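Local coordinates for protein 3-ketosteroid-delta4-5alpha-dehydrogenase (Rhodococcus jostii, PDB 4AT2) that uses a bound FAD to catalyse the 4,5-dehydrogenation of 3-keto-5alpha-steroids, a step of bacterial steroid catabolism, at residues 41-46 with 252-257; 107-112 with 124-129; 152-157 with 316-321. All blocks are in the same frame, centred on the assembly; numbering follows the deposited sequence. Where two conformers were deposited one is given.

Contact 1 (41-46 with 252-257); sequences EADVVV and ARRGVV
Asp43 and the two arginines facing it, Arg253 and Arg254, carry the polar end of this contact. Arg253 sends NH1 to Asp43 OD1 at 3.0 Å; OD1 lies near the guanidinium plane, yet is met from above the carboxylate plane, 62° out of it. With CG anti to the carbonyl carbon (chi1 -56°) and an extended chain to NE, Arg253 reaches back along Ala42, whose N lies over one guanidinium face, toward a long ion pair with Glu41, which has its main partner in Arg251. Arg254 instead lies alongside Asp43, the two planes stacked 18° apart, so that the 3.6 Å between OD2 and NH2 is charge attraction without a directed N-H. Asp43 OD2 is held by Asp66 N, Arg254 NH1 by Ala507 O, and a water bridges Asp43 OD1 to Arg254 NH2. Both chains turn a corner here as they pass from the mixed sheet into the parallel sheet of the Rossmann-type FAD-binding fold, and a beta bulge shifts the register by one between Ala42 and Val44. At the bulge Asp43 O accepts from Arg254 N (2.8 Å) and Gly255 N (3.1 Å), both in its carbonyl plane. Beyond it, parallel pairing resumes through Val45 N to Gly255 O (2.9 Å) and Val257 N to Val45 O (2.8 Å). Val45 CG2 packs on Ala252 CB at 3.6 Å, while on the other face Val44 CG1 meets Val257 CG2.

Contact 2 (107-112 with 124-129); sequences NMKTFM and KITDYC
Helices 107-112 and 124-129 run roughly antiparallel, their segment axes 144° apart in direction and 9.1 Å apart at closest approach, with Lys109 and Thr126 the nearest CA pair. Cys129 SG sits at the middle of the interface: it lies 3.5 Å from Met108 CG and 3.6 Å from Met112 SD, and also approaches the backbone N of Lys109. The two methionines take different courses to Tyr128. Met108 is extended throughout, with CG anti to the backbone N (chi1 -173°), whereas Met112 starts beside its N and bends at chi3 (79°). Their methyls come obliquely from opposite sides of the ring plane: Met108 CE is 3.8 Å from Tyr128 CE2, and Met112 CE 3.8 Å from Tyr128 CD2. Met112 SD makes an oblique Met-aromatic contact, 5.3 Å from the ring centroid. Ile125 CG2 packs against Met112 CB at 3.7 Å. At the polar margin the extended Lys109 chain runs past Thr126 and gives NZ to Thr126 OG1 at 2.8 Å; NZ also forms a salt bridge with Glu122, whose backbone O is hydrogen-bonded to the same hydroxyl. A methionine in place of Lys109 would probably leave the Glu122 carboxylate without this charged mate and Thr126 OG1 without its amine donor. Strand 87-88 borders the pair, Tyr88 touching both methionines and accepting from Tyr128 OH through its backbone O, while helix 490-507 meets Tyr128 through Asp494 and Tyr498.

Contact 3 (152-157 with 316-321); sequences GEPGWE and DPQLIV. With ASD (4-androstene-3-17-dione), chain B.
Trp156, a wall residue of the steroid pocket, is met from behind by Pro317 in a CH-pi contact. Pro317 CG stands 4.0 Å from the centroid of the five-membered ring of Trp156, 20° off its normal, and Pro317 CD comes to 3.5 Å from Trp156 CD1. The opposite face of the indole belongs to the bound 4-androstene-3,17-dione: its angular methyl C18 lies 3.4 Å above the ring plane, over the centre, and C19 reaches the far end of the ring. Trp156 is thus sandwiched between proline and steroid, an arrangement consistent with Pro317 backing the ring against its ligand; NE1 makes a weak hydrogen bond to Cys315 O. Packing stays close along the loop, where Pro317 CB rests 3.6 Å from Gly155 N, a position with no side chain to intervene. Pro317 opens the short helix 317-320, whose N-cap is Asp316: Asp316 OD2 accepts from Gln318 N, while OD1 is held by Thr372 and Thr374, the latter another pocket residue.

The outer end is looser and wetter. Pro154 CB stands 4.0 Å from Pro317 CB, and Pro154 CG meets Val321 CG1 at 3.9 Å, with Trp427 touching both residues. Gln318, bent at chi2 (-91°), sets its CG beyond the carbonyl oxygen of Pro154 and turns its NE2 to Glu153 and to Thr371 O, while a water donates to its OE1. Gln318 NE2 reaches Glu153 OE1 at 2.9 Å, on the anti lone pair, with that oxygen only 3° out of the amide plane.

The three contacts are spread along the length of the bound FAD and steroid, and none touches another. Contact 1 lies at the sheet of the dinucleotide-binding fold, with the side chain of Val46 about 8 Å from FAD. The helix pair of contact 2 also comes within about 8 Å of FAD, through Tyr128, which is about 11 Å from the steroid. Contact 3 alone contributes residues to the steroid pocket, Trp156 and Glu157. Contacts 1 and 3 lie on opposite sides of the chain's centre, their own centres 44 Å apart; contact 2 is 31 Å from the first and 26 Å from the third, centre to centre. In sequence, contacts 1 and 3 interleave, whereas contact 2 closes before contact 3 opens.

Contact 1 (41-46 with 252-257)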
loop_
_atom_site.group_PDB
_atom_site.type_symbol
_atom_site.label_atom_id
_atom_site.label_comp_id
_atom_site.label_asym_id
_atom_site.label_seq_id
_atom_site.Cartn_x
_atom_site.Cartn_y
_atom_site.Cartn_z
ATOM N N GLU A 41 33.609 17.412 -13.249
ATOM C CA GLU A 41 33.602 16.137 -13.971
ATOM C C GLU A 41 34.205 15.045 -13.094
ATOM O O GLU A 41 35.142 15.295 -12.340
ATOM C CB GLU A 41 34.402 16.217 -15.280
ATOM C CG GLU A 41 33.931 17.263 -16.278
ATOM C CD GLU A 41 34.828 17.347 -17.505
ATOM O OE1 GLU A 41 35.002 16.312 -18.195
ATOM O OE2 GLU A 41 35.364 18.447 -17.780
ATOM N N ALA A 42 33.662 13.833 -13.210
ATOM C CA ALA A 42 34.184 12.650 -12.528
ATOM C C ALA A 42 33.806 11.414 -13.329
ATOM O O ALA A 42 33.023 11.497 -14.276
ATOM C CB ALA A 42 33.620 12.545 -11.113
ATOM N N ASP A 43 34.364 10.267 -12.960
ATOM C CA ASP A 43 33.946 9.010 -13.575
ATOM C C ASP A 43 32.626 8.573 -12.957
ATOM O O ASP A 43 31.679 8.252 -13.664
ATOM C CB ASP A 43 34.980 7.918 -13.338
ATOM C CG ASP A 43 36.258 8.150 -14.101
ATOM O OD1 ASP A 43 36.209 8.738 -15.201
ATOM O OD2 ASP A 43 37.310 7.740 -13.584
ATOM N N VAL A 44 32.593 8.562 -11.630
ATOM C CA VAL A 44 31.407 8.166 -10.878
ATOM C C VAL A 44 30.958 9.350 -10.039
ATOM O O VAL A 44 31.725 9.877 -9.227
ATOM C CB VAL A 44 31.678 6.914 -10.010
ATOM C CG1 VAL A 44 30.477 6.599 -9.121
ATOM C CG2 VAL A 44 31.992 5.721 -10.906
ATOM N N VAL A 45 29.721 9.785 -10.276
ATOM C CA VAL A 45 29.134 10.901 -9.541
ATOM C C VAL A 45 28.094 10.332 -8.585
ATOM O O VAL A 45 27.137 9.690 -9.011
ATOM C CB VAL A 45 28.519 11.949 -10.495
ATOM C CG1 VAL A 45 27.749 13.009 -9.711
ATOM C CG2 VAL A 45 29.623 12.610 -11.321
ATOM N N VAL A 46 28.322 10.543 -7.290
ATOM C CA VAL A 46 27.426 10.026 -6.244
ATOM C C VAL A 46 26.606 11.179 -5.690
ATOM O O VAL A 46 27.154 12.123 -5.108
ATOM C CB VAL A 46 28.217 9.360 -5.098
ATOM C CG1 VAL A 46 27.265 8.838 -4.015
ATOM C CG2 VAL A 46 29.097 8.240 -5.643
ATOM N N ALA A 252 29.362 12.842 -15.528
ATOM C CA ALA A 252 29.636 11.498 -15.010
ATOM C C ALA A 252 30.034 10.604 -16.176
ATOM O O ALA A 252 29.165 10.149 -16.934
ATOM C CB ALA A 252 28.401 10.934 -14.296
ATOM N N ARG A 253 31.334 10.352 -16.333
ATOM C CA ARG A 253 31.813 9.571 -17.480
ATOM C C ARG A 253 31.316 8.122 -17.483
ATOM O O ARG A 253 31.051 7.562 -18.550
ATOM C CB ARG A 253 33.345 9.590 -17.578
ATOM C CG ARG A 253 33.970 10.975 -17.647
ATOM C CD ARG A 253 35.488 10.872 -17.682
ATOM N NE ARG A 253 36.135 12.163 -17.443
ATOM C CZ ARG A 253 36.669 12.545 -16.282
ATOM N NH1 ARG A 253 36.662 11.739 -15.220
ATOM N NH2 ARG A 253 37.231 13.739 -16.186
ATOM N N ARG A 254 31.187 7.525 -16.301
ATOM C CA ARG A 254 30.838 6.104 -16.189
ATOM C C ARG A 254 29.483 5.865 -15.536
ATOM O O ARG A 254 28.773 4.935 -15.901
ATOM C CB ARG A 254 31.919 5.341 -15.416
ATOM C CG ARG A 254 33.316 5.466 -16.011
ATOM C CD ARG A 254 34.296 4.554 -15.293
ATOM N NE ARG A 254 35.691 4.887 -15.602
ATOM C CZ ARG A 254 36.743 4.348 -14.988
ATOM N NH1 ARG A 254 36.577 3.431 -14.043
ATOM N NH2 ARG A 254 37.975 4.720 -15.331
ATOM N N GLY A 255 29.108 6.697 -14.571
ATOM C CA GLY A 255 27.805 6.504 -13.938
ATOM C C GLY A 255 27.449 7.507 -12.868
ATOM O O GLY A 255 28.323 8.099 -12.235
ATOM N N VAL A 256 26.143 7.686 -12.694
ATOM C CA VAL A 256 25.565 8.478 -11.624
ATOM C C VAL A 256 24.958 7.492 -10.628
ATOM O O VAL A 256 24.226 6.575 -11.020
ATOM C CB VAL A 256 24.447 9.405 -12.147
ATOM C CG1 VAL A 256 23.666 10.034 -10.993
ATOM C CG2 VAL A 256 25.026 10.485 -13.056
ATOM N N VAL A 257 25.294 7.660 -9.351
ATOM C CA VAL A 257 24.669 6.873 -8.274
ATOM C C VAL A 257 23.728 7.773 -7.474
ATOM O O VAL A 257 24.170 8.719 -6.825
ATOM C CB VAL A 257 25.706 6.252 -7.307
ATOM C CG1 VAL A 257 25.000 5.459 -6.198
ATOM C CG2 VAL A 257 26.691 5.360 -8.063
HETATM O O HOH W 1 38.220 14.711 -13.295
HETATM O O HOH W 2 37.843 7.362 -16.788
#

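Contact 2 (107-112 with 124-129)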
loop_
_atom_site.group_PDB
_atom_site.type_symbol
_atom_site.label_atom_id
_atom_site.label_comp_id
_atom_site.label_asym_id
_atom_site.label_seq_id
_atom_site.Cartn_x
_atom_site.Cartn_y
_atom_site.Cartn_z
ATOM N N ASN A 107 18.531 -19.618 6.719
ATOM C CA ASN A 107 17.690 -19.277 7.863
ATOM C C ASN A 107 17.337 -17.785 7.866
ATOM O O ASN A 107 16.188 -17.397 8.100
ATOM C CB ASN A 107 18.385 -19.676 9.161
ATOM C CG ASN A 107 17.468 -19.570 10.355
ATOM O OD1 ASN A 107 16.365 -20.133 10.357
ATOM N ND2 ASN A 107 17.904 -18.829 11.371
ATOM N N MET A 108 18.337 -16.959 7.582
ATOM C CA MET A 108 18.130 -15.525 7.474
ATOM C C MET A 108 17.115 -15.196 6.377
ATOM O O MET A 108 16.217 -14.378 6.587
ATOM C CB MET A 108 19.466 -14.841 7.210
ATOM C CG MET A 108 19.412 -13.333 7.249
ATOM S SD MET A 108 21.094 -12.736 7.037
ATOM C CE MET A 108 20.766 -11.002 6.760
ATOM N N LYS A 109 17.261 -15.839 5.220
ATOM C CA LYS A 109 16.350 -15.608 4.091
ATOM C C LYS A 109 14.911 -16.001 4.465
ATOM O O LYS A 109 13.960 -15.268 4.179
ATOM C CB LYS A 109 16.818 -16.380 2.839
ATOM C CG LYS A 109 15.823 -16.299 1.679
ATOM C CD LYS A 109 16.186 -17.202 0.507
ATOM C CE LYS A 109 14.997 -17.343 -0.439
ATOM N NZ LYS A 109 15.397 -17.921 -1.755
ATOM N N THR A 110 14.760 -17.145 5.129
ATOM C CA THR A 110 13.439 -17.635 5.523
ATOM C C THR A 110 12.758 -16.623 6.431
ATOM O O THR A 110 11.580 -16.287 6.238
ATOM C CB THR A 110 13.545 -19.017 6.186
ATOM O OG1 THR A 110 14.093 -19.938 5.231
ATOM C CG2 THR A 110 12.154 -19.523 6.633
ATOM N N PHE A 111 13.513 -16.108 7.393
ATOM C CA PHE A 111 12.966 -15.080 8.264
ATOM C C PHE A 111 12.567 -13.827 7.479
ATOM O O PHE A 111 11.460 -13.292 7.656
ATOM C CB PHE A 111 13.931 -14.677 9.392
ATOM C CG PHE A 111 13.454 -13.469 10.141
ATOM C CD1 PHE A 111 12.451 -13.589 11.106
ATOM C CD2 PHE A 111 13.930 -12.201 9.819
ATOM C CE1 PHE A 111 11.965 -12.471 11.770
ATOM C CE2 PHE A 111 13.445 -11.080 10.474
ATOM C CZ PHE A 111 12.467 -11.217 11.452
ATOM N N MET A 112 13.479 -13.337 6.647
ATOM C CA MET A 112 13.255 -12.053 5.974
ATOM C C MET A 112 12.072 -12.111 5.006
ATOM O O MET A 112 11.285 -11.173 4.942
ATOM C CB MET A 112 14.518 -11.572 5.256
ATOM C CG MET A 112 15.621 -11.149 6.224
ATOM S SD MET A 112 17.127 -10.624 5.384
ATOM C CE MET A 112 16.701 -8.952 4.882
ATOM N N LYS A 124 16.530 -10.373 -4.376
ATOM C CA LYS A 124 17.315 -9.401 -3.611
ATOM C C LYS A 124 17.614 -9.903 -2.204
ATOM O O LYS A 124 18.749 -9.838 -1.752
ATOM C CB LYS A 124 16.626 -8.029 -3.554
ATOM C CG LYS A 124 17.557 -6.914 -3.088
ATOM C CD LYS A 124 16.892 -5.536 -3.075
ATOM C CE LYS A 124 16.443 -5.157 -4.479
ATOM N NZ LYS A 124 16.810 -3.773 -4.865
ATOM N N ILE A 125 16.592 -10.406 -1.512
ATOM C CA ILE A 125 16.803 -10.933 -0.165
ATOM C C ILE A 125 17.796 -12.098 -0.162
ATOM O O ILE A 125 18.694 -12.135 0.685
ATOM C CB ILE A 125 15.476 -11.253 0.546
ATOM C CG1 ILE A 125 14.816 -9.922 0.961
ATOM C CG2 ILE A 125 15.707 -12.145 1.761
ATOM C CD1 ILE A 125 13.413 -10.050 1.525
ATOM N N THR A 126 17.667 -13.011 -1.125
ATOM C CA THR A 126 18.594 -14.154 -1.235
ATOM C C THR A 126 20.033 -13.656 -1.379
ATOM O O THR A 126 20.942 -14.089 -0.649
ATOM C CB THR A 126 18.207 -15.104 -2.394
ATOM O OG1 THR A 126 16.859 -15.540 -2.208
ATOM C CG2 THR A 126 19.105 -16.347 -2.420
ATOM N N ASP A 127 20.213 -12.713 -2.297
ATOM C CA ASP A 127 21.500 -12.092 -2.557
ATOM C C ASP A 127 22.074 -11.399 -1.303
ATOM O O ASP A 127 23.239 -11.578 -0.960
ATOM C CB ASP A 127 21.314 -11.099 -3.709
ATOM C CG ASP A 127 22.557 -10.322 -4.017
ATOM O OD1 ASP A 127 23.531 -10.931 -4.497
ATOM O OD2 ASP A 127 22.542 -9.096 -3.821
ATOM N N TYR A 128 21.242 -10.613 -0.626
ATOM C CA TYR A 128 21.638 -9.931 0.602
ATOM C C TYR A 128 22.081 -10.930 1.671
ATOM O O TYR A 128 23.066 -10.692 2.388
ATOM C CB TYR A 128 20.439 -9.119 1.099
ATOM C CG TYR A 128 20.698 -8.226 2.292
ATOM C CD1 TYR A 128 21.311 -6.983 2.144
ATOM C CD2 TYR A 128 20.284 -8.615 3.568
ATOM C CE1 TYR A 128 21.526 -6.156 3.243
ATOM C CE2 TYR A 128 20.495 -7.803 4.667
ATOM C CZ TYR A 128 21.111 -6.579 4.499
ATOM O OH TYR A 128 21.311 -5.776 5.591
ATOM N N CYS A 129 21.358 -12.039 1.783
ATOM C CA CYS A 129 21.674 -13.040 2.805
ATOM C C CYS A 129 22.958 -13.804 2.487
ATOM O O CYS A 129 23.789 -14.053 3.375
ATOM C CB CYS A 129 20.506 -14.010 2.980
ATOM S SG CYS A 129 19.091 -13.207 3.749
#

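Contact 3 (152-157 with 316-321)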
loop_
_atom_site.group_PDB
_atom_site.type_symbol
_atom_site.label_atom_id
_atom_site.label_comp_id
_atom_site.label_asym_id
_atom_site.label_seq_id
_atom_site.Cartn_x
_atom_site.Cartn_y
_atom_site.Cartn_z
ATOM N N GLY A 152 20.238 -8.673 25.618
ATOM C CA GLY A 152 19.112 -9.599 25.515
ATOM C C GLY A 152 17.758 -9.145 26.037
ATOM O O GLY A 152 16.812 -9.928 26.027
ATOM N N GLU A 153 17.639 -7.892 26.471
ATOM C CA GLU A 153 16.377 -7.436 27.055
ATOM C C GLU A 153 15.557 -6.646 26.047
ATOM O O GLU A 153 16.117 -6.069 25.119
ATOM C CB GLU A 153 16.628 -6.603 28.319
ATOM C CG GLU A 153 17.425 -7.355 29.386
ATOM C CD GLU A 153 17.644 -6.552 30.657
ATOM O OE1 GLU A 153 16.907 -5.573 30.897
ATOM O OE2 GLU A 153 18.557 -6.908 31.439
ATOM N N PRO A 154 14.223 -6.622 26.218
ATOM C CA PRO A 154 13.403 -5.814 25.320
ATOM C C PRO A 154 13.853 -4.360 25.317
ATOM O O PRO A 154 14.175 -3.802 26.383
ATOM C CB PRO A 154 12.000 -5.936 25.928
ATOM C CG PRO A 154 12.035 -7.253 26.651
ATOM C CD PRO A 154 13.407 -7.269 27.262
ATOM N N GLY A 155 13.885 -3.757 24.131
ATOM C CA GLY A 155 14.269 -2.356 23.996
ATOM C C GLY A 155 14.384 -1.957 22.538
ATOM O O GLY A 155 14.308 -2.803 21.649
ATOM N N TRP A 156 14.580 -0.665 22.308
ATOM C CA TRP A 156 14.711 -0.117 20.967
ATOM C C TRP A 156 16.138 -0.132 20.487
ATOM O O TRP A 156 16.393 -0.178 19.283
ATOM C CB TRP A 156 14.182 1.310 20.950
ATOM C CG TRP A 156 12.681 1.433 20.898
ATOM C CD1 TRP A 156 11.828 1.953 21.878
ATOM C CD2 TRP A 156 11.797 1.080 19.778
ATOM N NE1 TRP A 156 10.524 1.932 21.446
ATOM C CE2 TRP A 156 10.437 1.426 20.200
ATOM C CE3 TRP A 156 11.993 0.540 18.505
ATOM C CZ2 TRP A 156 9.332 1.238 19.366
ATOM C CZ3 TRP A 156 10.872 0.344 17.680
ATOM C CH2 TRP A 156 9.574 0.695 18.101
ATOM N N GLU A 157 17.080 -0.084 21.426
ATOM C CA GLU A 157 18.506 -0.228 21.117
ATOM C C GLU A 157 19.287 -0.687 22.354
ATOM O O GLU A 157 18.756 -0.668 23.467
ATOM C CB GLU A 157 19.093 1.071 20.541
ATOM C CG GLU A 157 18.705 2.348 21.252
ATOM C CD GLU A 157 19.152 3.592 20.490
ATOM O OE1 GLU A 157 20.379 3.809 20.369
ATOM O OE2 GLU A 157 18.283 4.354 20.010
ATOM N N ASP A 316 8.130 2.607 25.927
ATOM C CA ASP A 316 9.285 1.779 26.205
ATOM C C ASP A 316 8.942 0.280 26.181
ATOM O O ASP A 316 7.973 -0.141 26.817
ATOM C CB ASP A 316 9.896 2.128 27.558
ATOM C CG ASP A 316 11.212 1.450 27.754
ATOM O OD1 ASP A 316 12.182 1.889 27.103
ATOM O OD2 ASP A 316 11.271 0.455 28.511
ATOM N N PRO A 317 9.746 -0.525 25.469
ATOM C CA PRO A 317 9.450 -1.961 25.396
ATOM C C PRO A 317 9.487 -2.724 26.722
ATOM O O PRO A 317 8.840 -3.765 26.837
ATOM C CB PRO A 317 10.524 -2.482 24.423
ATOM C CG PRO A 317 10.785 -1.308 23.528
ATOM C CD PRO A 317 10.802 -0.150 24.504
ATOM N N GLN A 318 10.222 -2.231 27.719
ATOM C CA GLN A 318 10.258 -2.927 29.007
ATOM C C GLN A 318 8.920 -2.823 29.744
ATOM O O GLN A 318 8.597 -3.684 30.556
ATOM C CB GLN A 318 11.401 -2.405 29.892
ATOM C CG GLN A 318 12.797 -2.669 29.309
ATOM C CD GLN A 318 13.410 -3.985 29.764
ATOM O OE1 GLN A 318 12.719 -4.986 29.929
ATOM N NE2 GLN A 318 14.727 -3.980 29.979
ATOM N N LEU A 319 8.156 -1.767 29.466
ATOM C CA LEU A 319 6.783 -1.662 29.986
ATOM C C LEU A 319 5.851 -2.565 29.180
ATOM O O LEU A 319 5.078 -3.357 29.753
ATOM C CB LEU A 319 6.276 -0.218 29.935
ATOM C CG LEU A 319 7.016 0.768 30.847
ATOM C CD1 LEU A 319 6.556 2.183 30.545
ATOM C CD2 LEU A 319 6.785 0.421 32.305
ATOM N N ILE A 320 5.928 -2.434 27.855
ATOM C CA ILE A 320 5.034 -3.163 26.947
ATOM C C ILE A 320 5.054 -4.666 27.243
ATOM O O ILE A 320 4.002 -5.308 27.344
ATOM C CB ILE A 320 5.401 -2.896 25.460
ATOM C CG1 ILE A 320 5.204 -1.414 25.111
ATOM C CG2 ILE A 320 4.567 -3.752 24.513
ATOM C CD1 ILE A 320 5.771 -1.028 23.761
ATOM N N VAL A 321 6.256 -5.225 27.390
ATOM C CA VAL A 321 6.409 -6.674 27.527
ATOM C C VAL A 321 5.796 -7.238 28.814
ATOM O O VAL A 321 5.520 -8.435 28.897
ATOM C CB VAL A 321 7.894 -7.093 27.365
ATOM C CG1 VAL A 321 8.678 -6.860 28.655
ATOM C CG2 VAL A 321 8.000 -8.535 26.901
HETATM C C1 ASD B . 13.894 3.421 13.651
HETATM C C10 ASD B . 13.967 2.911 15.101
HETATM C C11 ASD B . 12.371 4.779 15.908
HETATM C C12 ASD B . 12.047 5.917 16.906
HETATM C C13 ASD B . 12.381 5.491 18.333
HETATM C C14 ASD B . 13.843 5.052 18.383
HETATM C C15 ASD B . 14.228 5.074 19.870
HETATM C C16 ASD B . 13.535 6.339 20.402
HETATM C C17 ASD B . 12.439 6.569 19.374
HETATM C C18 ASD B . 11.363 4.477 18.867
HETATM C C19 ASD B . 12.906 1.829 15.323
HETATM C C2 ASD B . 14.245 2.361 12.584
HETATM C C3 ASD B . 15.460 1.544 12.969
HETATM C C4 ASD B . 16.017 1.676 14.339
HETATM C C5 ASD B . 15.318 2.256 15.343
HETATM C C6 ASD B . 15.905 2.180 16.747
HETATM C C7 ASD B . 15.634 3.444 17.562
HETATM C C8 ASD B . 14.151 3.812 17.528
HETATM C C9 ASD B . 13.759 4.113 16.059
HETATM O O1 ASD B . 15.998 0.801 12.150
HETATM O O2 ASD B . 11.665 7.518 19.397
HETATM O O HOH W 3 13.798 -7.094 31.399
#